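Long-range contact in UPF0147 protein Ta0600 (Thermoplasma acidophilum DSM 1728, PDB 2QSB), which is of unknown function, an archaeal protein of the uncharacterised UPF0147 family that folds as a compact four-helix bundle: residues Glu14-Val28 / Pro71-Leu85. Sequence-based numbering, arbitrary orientation.
Sequences EVMYLLDELSQDITV and PAHGRTDLYTIISKL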
loop_
_atom_site.group_PDB
_atom_site.type_symbol
_atom_site.label_atom_id
_atom_site.label_comp_id
_atom_site.label_asym_id
_atom_site.label_seq_id
_atom_site.Cartn_x
_atom_site.Cartn_y
_atom_site.Cartn_z
ATOM N N GLU A 14 7.392 6.667 3.460
ATOM C CA GLU A 14 7.510 5.285 3.903
ATOM C C GLU A 14 6.537 4.384 3.149
ATOM O O GLU A 14 6.921 3.284 2.735
ATOM C CB GLU A 14 7.239 5.230 5.424
ATOM C CG GLU A 14 8.330 5.896 6.257
ATOM C CD GLU A 14 7.916 6.282 7.669
ATOM O OE1 GLU A 14 6.756 6.114 8.114
ATOM O OE2 GLU A 14 8.807 6.803 8.359
ATOM N N VAL A 15 5.305 4.848 2.935
ATOM C CA VAL A 15 4.335 4.053 2.181
ATOM C C VAL A 15 4.848 3.786 0.767
ATOM O O VAL A 15 4.737 2.664 0.276
ATOM C CB VAL A 15 2.952 4.748 2.184
ATOM C CG1 VAL A 15 2.029 4.151 1.133
ATOM C CG2 VAL A 15 2.333 4.674 3.582
HETATM N N MSE A 16 5.395 4.811 0.106
HETATM C CA MSE A 16 5.886 4.603 -1.266
HETATM C C MSE A 16 7.024 3.609 -1.305
HETATM O O MSE A 16 7.053 2.735 -2.173
HETATM C CB MSE A 16 6.294 5.946 -1.862
HETATM C CG MSE A 16 5.121 6.863 -2.219
HETATM SE SE MSE A 16 3.938 6.170 -3.636
HETATM C CE MSE A 16 5.236 6.117 -5.015
ATOM N N TYR A 17 7.953 3.722 -0.360
ATOM C CA TYR A 17 9.080 2.800 -0.307
ATOM C C TYR A 17 8.587 1.373 -0.027
ATOM O O TYR A 17 8.990 0.418 -0.707
ATOM C CB TYR A 17 10.041 3.238 0.809
ATOM C CG TYR A 17 11.059 2.183 1.133
ATOM C CD1 TYR A 17 12.092 1.873 0.251
ATOM C CD2 TYR A 17 10.941 1.445 2.297
ATOM C CE1 TYR A 17 13.011 0.868 0.555
ATOM C CE2 TYR A 17 11.847 0.456 2.601
ATOM C CZ TYR A 17 12.868 0.176 1.735
ATOM O OH TYR A 17 13.752 -0.840 2.049
ATOM N N LEU A 18 7.686 1.223 0.949
ATOM C CA LEU A 18 7.217 -0.108 1.300
ATOM C C LEU A 18 6.390 -0.727 0.174
ATOM O O LEU A 18 6.478 -1.943 -0.054
ATOM C CB LEU A 18 6.407 -0.066 2.600
ATOM C CG LEU A 18 7.209 0.277 3.867
ATOM C CD1 LEU A 18 6.253 0.494 5.030
ATOM C CD2 LEU A 18 8.237 -0.812 4.211
ATOM N N LEU A 19 5.570 0.068 -0.525
ATOM C CA LEU A 19 4.839 -0.464 -1.677
ATOM C C LEU A 19 5.779 -0.844 -2.778
ATOM O O LEU A 19 5.563 -1.855 -3.457
ATOM C CB LEU A 19 3.835 0.572 -2.185
ATOM C CG LEU A 19 2.562 0.672 -1.351
ATOM C CD1 LEU A 19 1.798 1.900 -1.792
ATOM C CD2 LEU A 19 1.703 -0.581 -1.531
ATOM N N ASP A 20 6.835 -0.058 -2.990
ATOM C CA ASP A 20 7.802 -0.447 -4.005
ATOM C C ASP A 20 8.464 -1.776 -3.669
ATOM O O ASP A 20 8.571 -2.667 -4.540
ATOM C CB ASP A 20 8.824 0.643 -4.255
ATOM C CG ASP A 20 9.555 0.391 -5.555
ATOM O OD1 ASP A 20 8.961 0.694 -6.616
ATOM O OD2 ASP A 20 10.675 -0.142 -5.506
ATOM N N GLU A 21 8.911 -1.917 -2.427
ATOM C CA GLU A 21 9.474 -3.180 -1.990
ATOM C C GLU A 21 8.493 -4.338 -2.191
ATOM O O GLU A 21 8.870 -5.396 -2.678
ATOM C CB GLU A 21 9.882 -3.069 -0.515
ATOM C CG GLU A 21 11.101 -2.174 -0.273
ATOM C CD GLU A 21 12.365 -2.733 -0.891
ATOM O OE1 GLU A 21 12.899 -3.694 -0.306
ATOM O OE2 GLU A 21 12.824 -2.231 -1.941
ATOM N N LEU A 22 7.238 -4.142 -1.805
ATOM C CA LEU A 22 6.246 -5.210 -1.916
ATOM C C LEU A 22 6.068 -5.598 -3.381
ATOM O O LEU A 22 5.913 -6.791 -3.710
ATOM C CB LEU A 22 4.926 -4.763 -1.241
ATOM C CG LEU A 22 3.814 -5.807 -1.210
ATOM C CD1 LEU A 22 4.278 -7.032 -0.426
ATOM C CD2 LEU A 22 2.587 -5.198 -0.579
ATOM N N SER A 23 6.049 -4.607 -4.277
ATOM C CA SER A 23 5.839 -4.874 -5.695
ATOM C C SER A 23 6.960 -5.714 -6.289
ATOM O O SER A 23 6.776 -6.353 -7.324
ATOM C CB SER A 23 5.687 -3.558 -6.467
ATOM O OG SER A 23 6.954 -2.954 -6.751
ATOM N N GLN A 24 8.128 -5.687 -5.650
ATOM C CA GLN A 24 9.313 -6.406 -6.142
ATOM C C GLN A 24 9.563 -7.712 -5.373
ATOM O O GLN A 24 10.561 -8.397 -5.619
ATOM C CB GLN A 24 10.568 -5.529 -6.029
ATOM C CG GLN A 24 10.544 -4.236 -6.855
ATOM C CD GLN A 24 10.228 -4.492 -8.293
ATOM O OE1 GLN A 24 9.130 -4.193 -8.794
ATOM N NE2 GLN A 24 11.182 -5.096 -8.973
ATOM N N ASP A 25 8.665 -8.072 -4.466
ATOM C CA ASP A 25 8.917 -9.176 -3.557
ATOM C C ASP A 25 8.449 -10.500 -4.159
ATOM O O ASP A 25 7.272 -10.780 -4.199
ATOM C CB ASP A 25 8.182 -8.910 -2.236
ATOM C CG ASP A 25 8.538 -9.906 -1.182
ATOM O OD1 ASP A 25 9.208 -10.918 -1.499
ATOM O OD2 ASP A 25 8.111 -9.687 -0.034
ATOM N N ILE A 26 9.392 -11.331 -4.600
ATOM C CA ILE A 26 9.042 -12.618 -5.231
ATOM C C ILE A 26 8.469 -13.630 -4.242
ATOM O O ILE A 26 7.966 -14.686 -4.662
ATOM C CB ILE A 26 10.242 -13.193 -6.032
ATOM C CG1 ILE A 26 11.511 -13.082 -5.206
ATOM C CG2 ILE A 26 10.411 -12.402 -7.343
ATOM C CD1 ILE A 26 11.633 -13.990 -4.064
ATOM N N THR A 27 8.511 -13.316 -2.943
ATOM C CA THR A 27 7.982 -14.257 -1.934
ATOM C C THR A 27 6.498 -14.048 -1.625
ATOM O O THR A 27 5.950 -14.766 -0.793
ATOM C CB THR A 27 8.768 -14.234 -0.632
ATOM O OG1 THR A 27 8.556 -12.995 0.058
ATOM C CG2 THR A 27 10.231 -14.490 -0.857
ATOM N N VAL A 28 5.858 -13.073 -2.268
ATOM C CA VAL A 28 4.400 -12.944 -2.171
ATOM C C VAL A 28 3.797 -13.244 -3.545
ATOM O O VAL A 28 4.516 -13.250 -4.542
ATOM C CB VAL A 28 3.969 -11.553 -1.647
ATOM C CG1 VAL A 28 4.645 -11.290 -0.291
ATOM C CG2 VAL A 28 4.277 -10.430 -2.670
ATOM N N PRO A 71 0.946 -15.165 2.159
ATOM C CA PRO A 71 1.716 -15.695 3.302
ATOM C C PRO A 71 1.721 -14.718 4.467
ATOM O O PRO A 71 1.587 -13.499 4.283
ATOM C CB PRO A 71 3.146 -15.818 2.730
ATOM C CG PRO A 71 3.183 -14.831 1.608
ATOM C CD PRO A 71 1.802 -14.859 1.000
ATOM N N ALA A 72 1.922 -15.239 5.667
ATOM C CA ALA A 72 1.868 -14.433 6.868
ATOM C C ALA A 72 2.740 -13.195 6.784
ATOM O O ALA A 72 2.320 -12.106 7.190
ATOM C CB ALA A 72 2.281 -15.279 8.088
ATOM N N HIS A 73 3.980 -13.334 6.310
ATOM C CA HIS A 73 4.864 -12.165 6.291
ATOM C C HIS A 73 4.345 -11.100 5.338
ATOM O O HIS A 73 4.507 -9.890 5.595
ATOM C CB HIS A 73 6.319 -12.522 5.944
ATOM C CG HIS A 73 6.536 -12.930 4.519
ATOM N ND1 HIS A 73 6.232 -14.186 4.042
ATOM C CD2 HIS A 73 7.018 -12.229 3.469
ATOM C CE1 HIS A 73 6.533 -14.242 2.755
ATOM N NE2 HIS A 73 7.005 -13.061 2.382
ATOM N N GLY A 74 3.698 -11.529 4.251
ATOM C CA GLY A 74 3.125 -10.564 3.290
ATOM C C GLY A 74 1.914 -9.874 3.884
ATOM O O GLY A 74 1.699 -8.693 3.638
ATOM N N ARG A 75 1.114 -10.595 4.680
ATOM C CA ARG A 75 -0.021 -9.956 5.368
ATOM C C ARG A 75 0.470 -8.867 6.298
ATOM O O ARG A 75 -0.071 -7.755 6.308
ATOM C CB ARG A 75 -0.883 -10.976 6.116
ATOM C CG ARG A 75 -1.445 -12.074 5.253
ATOM C CD ARG A 75 -2.268 -13.043 6.062
ATOM N NE ARG A 75 -2.350 -14.345 5.401
ATOM C CZ ARG A 75 -3.140 -15.342 5.796
ATOM N NH1 ARG A 75 -3.916 -15.212 6.873
ATOM N NH2 ARG A 75 -3.152 -16.479 5.110
ATOM N N THR A 76 1.520 -9.159 7.058
ATOM C CA THR A 76 2.070 -8.138 7.937
ATOM C C THR A 76 2.573 -6.955 7.130
ATOM O O THR A 76 2.361 -5.802 7.521
ATOM C CB THR A 76 3.142 -8.714 8.841
ATOM O OG1 THR A 76 2.520 -9.722 9.639
ATOM C CG2 THR A 76 3.725 -7.629 9.734
ATOM N N ASP A 77 3.240 -7.214 5.997
ATOM C CA ASP A 77 3.711 -6.103 5.169
ATOM C C ASP A 77 2.543 -5.234 4.705
ATOM O O ASP A 77 2.653 -4.001 4.690
ATOM C CB ASP A 77 4.538 -6.637 3.988
ATOM C CG ASP A 77 5.907 -7.157 4.417
ATOM O OD1 ASP A 77 6.359 -6.918 5.548
ATOM O OD2 ASP A 77 6.513 -7.815 3.569
ATOM N N LEU A 78 1.432 -5.882 4.339
ATOM C CA LEU A 78 0.234 -5.166 3.951
ATOM C C LEU A 78 -0.321 -4.361 5.126
ATOM O O LEU A 78 -0.642 -3.184 4.968
ATOM C CB LEU A 78 -0.809 -6.129 3.400
ATOM C CG LEU A 78 -0.511 -6.706 2.000
ATOM C CD1 LEU A 78 -1.347 -7.933 1.763
ATOM C CD2 LEU A 78 -0.820 -5.658 0.931
ATOM N N TYR A 79 -0.420 -4.960 6.312
ATOM C CA TYR A 79 -0.921 -4.229 7.467
ATOM C C TYR A 79 -0.042 -3.048 7.852
ATOM O O TYR A 79 -0.548 -2.022 8.298
ATOM C CB TYR A 79 -1.111 -5.148 8.664
ATOM C CG TYR A 79 -2.262 -6.100 8.539
ATOM C CD1 TYR A 79 -3.524 -5.664 8.131
ATOM C CD2 TYR A 79 -2.094 -7.435 8.888
ATOM C CE1 TYR A 79 -4.597 -6.565 8.015
ATOM C CE2 TYR A 79 -3.156 -8.331 8.809
ATOM C CZ TYR A 79 -4.391 -7.886 8.374
ATOM O OH TYR A 79 -5.444 -8.780 8.278
ATOM N N THR A 80 1.275 -3.173 7.678
ATOM C CA THR A 80 2.174 -2.053 7.966
ATOM C C THR A 80 1.846 -0.856 7.065
ATOM O O THR A 80 1.728 0.292 7.539
ATOM C CB THR A 80 3.627 -2.511 7.749
ATOM O OG1 THR A 80 3.888 -3.589 8.645
ATOM C CG2 THR A 80 4.634 -1.394 7.981
ATOM N N ILE A 81 1.663 -1.119 5.759
ATOM C CA ILE A 81 1.338 -0.048 4.822
ATOM C C ILE A 81 -0.049 0.532 5.123
ATOM O O ILE A 81 -0.215 1.770 5.157
ATOM C CB ILE A 81 1.442 -0.564 3.384
ATOM C CG1 ILE A 81 2.877 -0.956 3.054
ATOM C CG2 ILE A 81 0.951 0.499 2.418
ATOM C CD1 ILE A 81 3.001 -1.892 1.852
ATOM N N ILE A 82 -1.029 -0.347 5.340
ATOM C CA ILE A 82 -2.375 0.098 5.690
ATOM C C ILE A 82 -2.317 1.015 6.916
ATOM O O ILE A 82 -2.979 2.059 6.938
ATOM C CB ILE A 82 -3.270 -1.102 5.970
ATOM C CG1 ILE A 82 -3.618 -1.819 4.658
ATOM C CG2 ILE A 82 -4.529 -0.712 6.766
ATOM C CD1 ILE A 82 -4.235 -3.206 4.829
ATOM N N SER A 83 -1.518 0.639 7.913
ATOM C CA SER A 83 -1.450 1.377 9.167
ATOM C C SER A 83 -0.890 2.790 9.010
ATOM O O SER A 83 -1.306 3.723 9.709
ATOM C CB SER A 83 -0.627 0.587 10.168
ATOM O OG SER A 83 -1.287 -0.630 10.480
ATOM N N LYS A 84 0.044 2.955 8.081
ATOM C CA LYS A 84 0.603 4.263 7.782
ATOM C C LYS A 84 -0.375 5.093 6.963
ATOM O O LYS A 84 -0.520 6.299 7.199
ATOM C CB LYS A 84 1.949 4.101 7.063
ATOM C CG LYS A 84 3.024 3.516 7.975
ATOM C CD LYS A 84 4.345 3.391 7.255
ATOM C CE LYS A 84 5.453 2.798 8.087
ATOM N NZ LYS A 84 5.889 3.699 9.203
ATOM N N LEU A 85 -1.061 4.465 6.001
ATOM C CA LEU A 85 -2.091 5.190 5.255
ATOM C C LEU A 85 -3.237 5.674 6.138
ATOM O O LEU A 85 -3.767 6.765 5.922
ATOM C CB LEU A 85 -2.643 4.333 4.122
ATOM C CG LEU A 85 -1.684 4.153 2.960
ATOM C CD1 LEU A 85 -2.189 3.013 2.085
ATOM C CD2 LEU A 85 -1.574 5.492 2.194
HETATM O O HOH W 1 7.625 -6.452 0.952
#
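T27 OG1 is held from both segments: it accepts the N-H of H73 NE2, 2.8 Å away, and gives its own proton to D25 OD1. This ties the loop after helix 6-23 to the first turn of helix 72-88, beside their antiparallel pairing in a four-helix bundle (axes of 14-23 and 72-85 at 159°). Aspartate suits its place because the same OD1 also takes the backbone N-H of T27, forming an Asx turn with both donors on one face of the carboxylate. A chi1 of 71° tucks H73 CG between N and C of its backbone and turns the imidazole edge to T27, with OG1 slightly out of plane. Next to this bond, V28 CG1 lies 4.0 Å from G74 CA, close because glycine has no side chain to intervene. D25 OD2 and D77 OD2 are 4.4 Å apart; a water donates to both, weakly to D25, and probably eases their repulsion.

The middle is apolar. I81 is a knob in the hole made by V15, L18, L19 and L22; its branching lets CG1 rest 3.7 Å from L18 CB while CG2 faces V15 and L19. L22 CD2 meets L78 CD2 at 3.8 Å, their side chains crossing at about a right angle. Deeper in the bundle, I81 touches L61 of helix 50-65, and V15 and L19 touch L43 of helix 30-43.

Lysine suits the partly exposed margin with its aliphatic chain and charged end: K84 CB packs 3.5 Å from V15 CG2, and after a bend at chi4 (-68°) NZ forms a salt bridge with E14 OE1, at 2.8 Å, from above the carboxylate plane.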